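Local coordinates for protein poly(ADP-ribose) glycohydrolase (Thermomonospora curvata, PDB 3SIG) that hydrolyses the ribose-ribose glycosidic bonds of poly(ADP-ribose) and binds ADP-ribose in its pocket, at residues Y20-G25 against L163-Y168. Numbering follows the deposited sequence.
Sequences YTAPSG and LLEEPY
The carboxylate of Glu165 faces Ser24 with both oxygens. Its OE2 accepts the backbone N-H of Ser24 through the syn lone pair (Ser24 N to Glu165 OE2 2.9 Å), while OE1 takes the hydroxyl on its own syn side, 23° out of the carboxylate plane, with Ser24 OG to Glu165 OE1 at 2.7 Å. The bend at chi2 (-63°) brings CD, and with it the carboxylate, back toward the turn, although the CB of Glu165 points away from the 20-25 segment. An alanine in place of Glu165 would probably leave the N-H and hydroxyl of Ser24 without these acceptors and open a gap beside the CB of Ala22, which lies 3.5 Å from Glu165 OE2. Ser24 sits in the type I turn from Ala22 to Gly25 that links strands 19-21 and 27-29, a small antiparallel hairpin; this hairpin packs against the beginning of strand 163-175, part of the mixed central sheet of the macrodomain-type fold, and the centre of the contact lies about 23 Å from the centre of the chain. At the hairpin's first strand, the ring of Tyr20 receives Leu163 over one face: CD2 of Leu163 stands 3.8 Å above the plane, displaced toward the rim, in a CH-pi contact. Phe156 also meets this ring. The phenol OH donates to the carbonyl of Leu164, the residue after Leu163, Tyr20 OH to Leu164 O being 2.7 Å, with that oxygen at the ring edge and the donor tilted 24° from the carbonyl plane. Pro167 CD borders the same hydroxyl, 3.5 Å from Tyr20 OH.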
ATOM      1  N   TYR A  20      19.021  -0.681  13.901  1.00 13.16           N
ATOM      2  CA  TYR A  20      18.371   0.242  14.824  1.00 12.74           C
ATOM      3  C   TYR A  20      18.383  -0.332  16.213  1.00 12.59           C
ATOM      4  O   TYR A  20      18.632  -1.514  16.405  1.00 13.51           O
ATOM      5  CB  TYR A  20      16.951   0.529  14.367  1.00 13.03           C
ATOM      6  CG  TYR A  20      15.965  -0.635  14.455  1.00 11.97           C
ATOM      7  CD1 TYR A  20      15.294  -0.930  15.633  1.00 12.06           C
ATOM      8  CD2 TYR A  20      15.664  -1.409  13.342  1.00 12.05           C
ATOM      9  CE1 TYR A  20      14.394  -1.993  15.699  1.00 11.37           C
ATOM     10  CE2 TYR A  20      14.762  -2.456  13.406  1.00 11.43           C
ATOM     11  CZ  TYR A  20      14.110  -2.740  14.568  1.00 12.34           C
ATOM     12  OH  TYR A  20      13.217  -3.797  14.596  1.00 12.73           O
ATOM     13  N   THR A  21      18.115   0.516  17.202  1.00 13.59           N
ATOM     14  CA  THR A  21      18.052   0.100  18.579  1.00 13.27           C
ATOM     15  C   THR A  21      16.601   0.036  19.052  1.00 14.83           C
ATOM     16  O   THR A  21      15.877   1.037  19.034  1.00 15.82           O
ATOM     17  CB  THR A  21      18.845   1.046  19.444  1.00 13.91           C
ATOM     18  OG1 THR A  21      20.180   1.066  18.942  1.00 17.88           O
ATOM     19  CG2 THR A  21      18.853   0.577  20.873  1.00 15.61           C
ATOM     20  N   ALA A  22      16.163  -1.152  19.440  1.00 14.16           N
ATOM     21  CA  ALA A  22      14.828  -1.359  19.956  1.00 14.98           C
ATOM     22  C   ALA A  22      14.707  -0.858  21.390  1.00 16.04           C
ATOM     23  O   ALA A  22      15.707  -0.577  22.053  1.00 15.64           O
ATOM     24  CB  ALA A  22      14.448  -2.833  19.883  1.00 16.10           C
ATOM     25  N   PRO A  23      13.472  -0.747  21.897  1.00 16.31           N
ATOM     26  CA  PRO A  23      13.323  -0.168  23.231  1.00 17.44           C
ATOM     27  C   PRO A  23      13.988  -0.966  24.345  1.00 18.91           C
ATOM     28  O   PRO A  23      14.372  -0.368  25.349  1.00 21.06           O
ATOM     29  CB  PRO A  23      11.801  -0.120  23.407  1.00 19.92           C
ATOM     30  CG  PRO A  23      11.282   0.046  22.067  1.00 19.85           C
ATOM     31  CD  PRO A  23      12.184  -0.783  21.181  1.00 15.66           C
ATOM     32  N   SER A  24      14.120  -2.279  24.177  1.00 18.42           N
ATOM     33  CA  SER A  24      14.809  -3.114  25.168  1.00 19.70           C
ATOM     34  C   SER A  24      16.281  -2.810  25.194  1.00 17.40           C
ATOM     35  O   SER A  24      16.953  -3.134  26.177  1.00 21.40           O
ATOM     36  CB  SER A  24      14.668  -4.593  24.816  1.00 20.06           C
ATOM     37  OG  SER A  24      15.383  -4.875  23.623  1.00 19.62           O
ATOM     38  N   GLY A  25      16.794  -2.199  24.146  1.00 18.42           N
ATOM     39  CA  GLY A  25      18.219  -2.012  23.967  1.00 16.47           C
ATOM     40  C   GLY A  25      18.817  -2.957  22.952  1.00 16.65           C
ATOM     41  O   GLY A  25      19.949  -2.744  22.528  1.00 16.48           O
ATOM     42  N   LEU A 163       9.980   1.531  17.774  1.00 13.91           N
ATOM     43  CA  LEU A 163      10.728   0.524  17.061  1.00 12.99           C
ATOM     44  C   LEU A 163      10.399  -0.858  17.617  1.00 12.81           C
ATOM     45  O   LEU A 163      10.201  -1.001  18.821  1.00 14.64           O
ATOM     46  CB  LEU A 163      12.240   0.815  17.119  1.00 14.08           C
ATOM     47  CG  LEU A 163      12.658   2.043  16.300  1.00 12.61           C
ATOM     48  CD1 LEU A 163      14.002   2.599  16.776  1.00 13.27           C
ATOM     49  CD2 LEU A 163      12.691   1.714  14.819  1.00 13.61           C
ATOM     50  N   LEU A 164      10.400  -1.883  16.767  1.00 13.29           N
ATOM     51  CA  LEU A 164       9.981  -3.220  17.169  1.00 13.16           C
ATOM     52  C   LEU A 164      11.147  -4.058  17.636  1.00 13.10           C
ATOM     53  O   LEU A 164      12.249  -4.017  17.076  1.00 13.73           O
ATOM     54  CB  LEU A 164       9.288  -3.938  16.004  1.00 12.16           C
ATOM     55  CG  LEU A 164       8.018  -3.283  15.464  1.00 14.36           C
ATOM     56  CD1 LEU A 164       7.428  -4.070  14.310  1.00 14.90           C
ATOM     57  CD2 LEU A 164       6.970  -3.161  16.549  1.00 15.45           C
ATOM     58  N   GLU A 165      10.877  -4.872  18.641  1.00 15.06           N
ATOM     59  CA  GLU A 165      11.872  -5.847  19.107  1.00 16.08           C
ATOM     60  C   GLU A 165      12.179  -6.866  18.023  1.00 18.02           C
ATOM     61  O   GLU A 165      13.317  -7.283  17.834  1.00 18.97           O
ATOM     62  CB  GLU A 165      11.366  -6.579  20.345  1.00 18.51           C
ATOM     63  CG  GLU A 165      11.179  -5.682  21.554  1.00 21.35           C
ATOM     64  CD  GLU A 165      12.480  -5.049  22.035  1.00 20.09           C
ATOM     65  OE1 GLU A 165      13.535  -5.696  21.894  1.00 19.40           O
ATOM     66  OE2 GLU A 165      12.445  -3.897  22.528  1.00 20.52           O
ATOM     67  N   GLU A 166      11.151  -7.201  17.243  1.00 19.11           N
ATOM     68  CA  GLU A 166      11.284  -8.169  16.173  1.00 23.55           C
ATOM     69  C   GLU A 166      10.586  -7.629  14.928  1.00 17.64           C
ATOM     70  O   GLU A 166       9.375  -7.564  14.893  1.00 21.47           O
ATOM     71  CB  GLU A 166      10.629  -9.490  16.595  1.00 33.41           C
ATOM     72  CG  GLU A 166      10.609 -10.568  15.516  1.00 45.36           C
ATOM     73  CD  GLU A 166      11.982 -11.138  15.233  1.00 56.59           C
ATOM     74  OE1 GLU A 166      12.584 -11.728  16.158  1.00 59.27           O
ATOM     75  OE2 GLU A 166      12.461 -10.991  14.088  1.00 59.94           O
ATOM     76  N   PRO A 167      11.358  -7.243  13.946  1.00 15.83           N
ATOM     77  CA  PRO A 167      10.779  -6.793  12.672  1.00 15.89           C
ATOM     78  C   PRO A 167      10.111  -7.944  11.924  1.00 13.25           C
ATOM     79  O   PRO A 167      10.398  -9.097  12.149  1.00 16.03           O
ATOM     80  CB  PRO A 167      11.987  -6.278  11.903  1.00 20.92           C
ATOM     81  CG  PRO A 167      13.177  -6.946  12.573  1.00 21.66           C
ATOM     82  CD  PRO A 167      12.828  -7.184  13.952  1.00 22.15           C
ATOM     83  N   TYR A 168       9.208  -7.609  11.034  1.00 10.86           N
ATOM     84  CA  TYR A 168       8.560  -8.602  10.190  1.00 10.91           C
ATOM     85  C   TYR A 168       8.638  -8.119   8.770  1.00 11.09           C
ATOM     86  O   TYR A 168       8.850  -6.952   8.548  1.00 14.95           O
ATOM     87  CB  TYR A 168       7.117  -8.890  10.658  1.00 11.02           C
ATOM     88  CG  TYR A 168       6.171  -7.724  10.636  1.00  9.59           C
ATOM     89  CD1 TYR A 168       6.204  -6.756  11.606  1.00 10.81           C
ATOM     90  CD2 TYR A 168       5.258  -7.569   9.599  1.00 10.48           C
ATOM     91  CE1 TYR A 168       5.364  -5.684  11.588  1.00 11.05           C
ATOM     92  CE2 TYR A 168       4.405  -6.514   9.578  1.00 11.24           C
ATOM     93  CZ  TYR A 168       4.449  -5.551  10.551  1.00 11.03           C
ATOM     94  OH  TYR A 168       3.562  -4.471  10.519  1.00 12.25           O
TER